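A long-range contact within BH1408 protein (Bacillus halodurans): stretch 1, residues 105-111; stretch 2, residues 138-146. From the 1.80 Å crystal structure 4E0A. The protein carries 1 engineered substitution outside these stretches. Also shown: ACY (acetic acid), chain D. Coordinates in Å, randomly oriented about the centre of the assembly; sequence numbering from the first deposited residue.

Stretch 1 105-111: IGRLIFE
Stretch 2 138-146: AFYHSLGMR

The apolar centre of the contact is the ring of Phe110, whose CA-to-CB bond points toward the second stretch (chi1 t, -163°; chi2 80°). Leu143 (m, t) lays a methyl over one face of this ring: CD1 lies 3.9 Å from the Phe110 ring centroid, 24° off the normal, a CH-pi contact, and 3.6 Å from Phe110 CG. The far end of the ring meets two more side chains. Phe110 CE1 approaches Tyr140 CE1 at 4.0 Å, near the plane of the tyrosine ring (Tyr140 chi1 m, chi2 -60°), and Phe110 CZ lies 3.8 Å from SE of Met145, a selenomethionine (m, t, p) whose selenium sits obliquely, 4.9 Å from the Phe110 ring centroid.

The backbone that carries these groups is helical throughout 105-111, with phi/psi near -60/-43 and i to i+4 bonds such as Phe110 N to Gly106 O, 2.9 Å. Residues 138-141 belong to a second helix, which begins earlier in the chain. The two axes approach to 11.2 Å and their N-to-C directions differ by 53° (signed crossing angle -53°). Register is set by two CA pairs: Gly106 CA lies 8.4 Å from Phe139 CA. Arg107 CA lies 7.7 Å from Leu143 CA. Further on, Leu143 (-97/8) and Gly144 (97/1) turn the chain; the positive phi of Gly144 would jam a CB against the preceding carbonyl O. Met145 (-72/148) then extends, its N bonded to Tyr140 O at 2.9 Å.

Next to the centre, Phe139 (t, chi2 78°) directs its ring edge at the first helix: CZ is 3.4 Å from Gly106 C, and CE1 is 3.7 Å from Arg107 N. Such closeness depends on glycine, since an ideal CB on Gly106 would lie 2.9 Å from Phe139 CE1, a clash. An acetic acid, probably from the crystallisation liquor, accepts a hydrogen bond from Gly106 N at OXT, 2.9 Å, and places CH3 3.9 Å from Phe139 CE1.

At the polar edge, Arg107 (t, t, m; chi4 -95°) bends its guanidinium over Leu143, with CZ 3.6 Å from Leu143 CD2, which covers one face. No direct hydrogen bond joins the stretches; a water bridges them instead, accepting from Arg107 NE at 2.5 Å and donating weakly to Ser142 OG at 3.3 Å. Ser142 (p) also turns back on its own stretch, OG donating to Phe139 O at 2.8 Å. Arg107 NH1 forms a long salt bridge to Glu111 OE2, 4.0 Å, one turn along its own helix. The contact buries 351 Å² in all.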

# COMPACT_ATOMS: atom_id res chain seq x y z
N ILE A 105 -1.44 25.56 -9.06
CA ILE A 105 -0.13 25.27 -8.45
C ILE A 105 0.18 23.77 -8.32
O ILE A 105 1.27 23.34 -8.69
CB ILE A 105 0.05 26.03 -7.11
CG1 ILE A 105 0.11 27.54 -7.38
CG2 ILE A 105 1.32 25.58 -6.40
CD1 ILE A 105 0.06 28.38 -6.13
N GLY A 106 -0.76 22.98 -7.83
CA GLY A 106 -0.55 21.55 -7.73
C GLY A 106 -0.25 20.90 -9.07
O GLY A 106 0.68 20.08 -9.21
N ARG A 107 -1.03 21.27 -10.08
CA ARG A 107 -0.81 20.79 -11.44
C ARG A 107 0.60 21.12 -11.94
O ARG A 107 1.25 20.28 -12.55
CB ARG A 107 -1.85 21.36 -12.40
CG ARG A 107 -1.68 20.88 -13.83
CD ARG A 107 -2.81 21.38 -14.72
NE ARG A 107 -3.96 20.47 -14.72
CZ ARG A 107 -4.17 19.51 -15.62
NH1 ARG A 107 -3.30 19.33 -16.60
NH2 ARG A 107 -5.25 18.74 -15.54
N LEU A 108 1.07 22.33 -11.67
CA LEU A 108 2.41 22.69 -12.11
C LEU A 108 3.47 21.81 -11.44
O LEU A 108 4.42 21.36 -12.10
CB LEU A 108 2.69 24.17 -11.83
CG LEU A 108 2.01 25.18 -12.76
CD1 LEU A 108 2.24 26.59 -12.27
CD2 LEU A 108 2.53 25.04 -14.18
N ILE A 109 3.32 21.56 -10.15
CA ILE A 109 4.26 20.67 -9.44
C ILE A 109 4.21 19.26 -10.03
O ILE A 109 5.25 18.63 -10.28
CB ILE A 109 3.97 20.60 -7.94
CG1 ILE A 109 4.38 21.92 -7.26
CG2 ILE A 109 4.73 19.42 -7.29
CD1 ILE A 109 5.86 22.08 -7.17
N PHE A 110 3.00 18.76 -10.26
CA PHE A 110 2.84 17.42 -10.82
C PHE A 110 3.45 17.29 -12.21
O PHE A 110 4.06 16.28 -12.54
CB PHE A 110 1.36 17.03 -10.88
CG PHE A 110 1.12 15.56 -11.06
CD1 PHE A 110 1.19 14.69 -9.97
CD2 PHE A 110 0.83 15.03 -12.31
CE1 PHE A 110 0.97 13.33 -10.11
CE2 PHE A 110 0.60 13.67 -12.47
CZ PHE A 110 0.66 12.81 -11.37
N GLU A 111 3.28 18.32 -13.04
CA GLU A 111 3.93 18.34 -14.34
C GLU A 111 5.45 18.23 -14.23
O GLU A 111 6.08 17.53 -15.02
CB GLU A 111 3.50 19.58 -15.12
CG GLU A 111 2.11 19.42 -15.70
CD GLU A 111 1.47 20.73 -16.09
OE1 GLU A 111 2.01 21.80 -15.72
OE2 GLU A 111 0.42 20.70 -16.76
N ALA A 138 -9.72 13.55 -6.14
CA ALA A 138 -10.24 14.30 -7.29
C ALA A 138 -9.11 14.96 -8.06
O ALA A 138 -9.14 15.04 -9.27
CB ALA A 138 -11.25 15.33 -6.84
N PHE A 139 -8.11 15.44 -7.33
CA PHE A 139 -6.97 16.11 -7.94
C PHE A 139 -6.19 15.09 -8.76
O PHE A 139 -5.92 15.30 -9.94
CB PHE A 139 -6.09 16.74 -6.85
CG PHE A 139 -4.78 17.28 -7.33
CD1 PHE A 139 -4.71 18.51 -7.98
CD2 PHE A 139 -3.60 16.58 -7.10
CE1 PHE A 139 -3.48 19.01 -8.41
CE2 PHE A 139 -2.38 17.07 -7.51
CZ PHE A 139 -2.32 18.29 -8.18
N TYR A 140 -5.84 13.97 -8.14
CA TYR A 140 -5.07 12.96 -8.87
C TYR A 140 -5.86 12.32 -10.02
O TYR A 140 -5.29 12.02 -11.08
CB TYR A 140 -4.48 11.92 -7.91
CG TYR A 140 -3.41 12.55 -7.04
CD1 TYR A 140 -2.28 13.12 -7.62
CD2 TYR A 140 -3.53 12.61 -5.65
CE1 TYR A 140 -1.30 13.73 -6.85
CE2 TYR A 140 -2.54 13.22 -4.86
CZ TYR A 140 -1.44 13.78 -5.48
OH TYR A 140 -0.45 14.38 -4.75
N HIS A 141 -7.15 12.12 -9.82
CA HIS A 141 -8.00 11.63 -10.91
C HIS A 141 -7.95 12.58 -12.09
O HIS A 141 -7.85 12.16 -13.24
CB HIS A 141 -9.44 11.44 -10.46
CG HIS A 141 -9.65 10.20 -9.64
ND1 HIS A 141 -10.64 10.10 -8.68
CD2 HIS A 141 -9.00 9.02 -9.63
CE1 HIS A 141 -10.58 8.91 -8.12
NE2 HIS A 141 -9.59 8.23 -8.67
N SER A 142 -7.99 13.88 -11.79
CA SER A 142 -8.05 14.90 -12.83
C SER A 142 -6.75 14.97 -13.63
O SER A 142 -6.73 15.50 -14.73
CB SER A 142 -8.34 16.27 -12.22
OG SER A 142 -7.13 16.91 -11.85
N LEU A 143 -5.68 14.44 -13.06
CA LEU A 143 -4.39 14.42 -13.75
C LEU A 143 -4.11 13.09 -14.45
O LEU A 143 -3.01 12.87 -14.93
CB LEU A 143 -3.26 14.73 -12.77
CG LEU A 143 -3.34 16.13 -12.16
CD1 LEU A 143 -2.44 16.22 -10.94
CD2 LEU A 143 -2.98 17.18 -13.19
N GLY A 144 -5.11 12.21 -14.51
CA GLY A 144 -4.97 10.95 -15.22
C GLY A 144 -4.62 9.76 -14.34
O GLY A 144 -4.46 8.64 -14.84
N MSE A 145 -4.50 9.96 -13.03
CA MSE A 145 -4.13 8.85 -12.16
C MSE A 145 -5.26 7.84 -11.98
O MSE A 145 -6.44 8.20 -12.00
CB MSE A 145 -3.60 9.34 -10.81
CG MSE A 145 -2.38 10.24 -10.94
SE MSE A 145 -1.26 10.22 -9.36
CE MSE A 145 -0.16 8.62 -9.71
N ARG A 146 -4.90 6.57 -11.81
CA ARG A 146 -5.89 5.53 -11.59
C ARG A 146 -5.49 4.64 -10.41
O ARG A 146 -4.31 4.58 -10.05
CB ARG A 146 -6.08 4.69 -12.87
CG ARG A 146 -4.87 3.87 -13.26
CD ARG A 146 -4.74 3.70 -14.77
NE ARG A 146 -4.39 4.95 -15.44
CZ ARG A 146 -3.86 5.03 -16.66
NH1 ARG A 146 -3.62 3.92 -17.35
NH2 ARG A 146 -3.57 6.21 -17.18
C ACY D . -4.27 23.19 -6.15
O ACY D . -5.39 23.77 -6.17
OXT ACY D . -3.20 23.73 -6.51
CH3 ACY D . -4.21 21.76 -5.68
O HOH W 1 -5.61 19.65 -12.98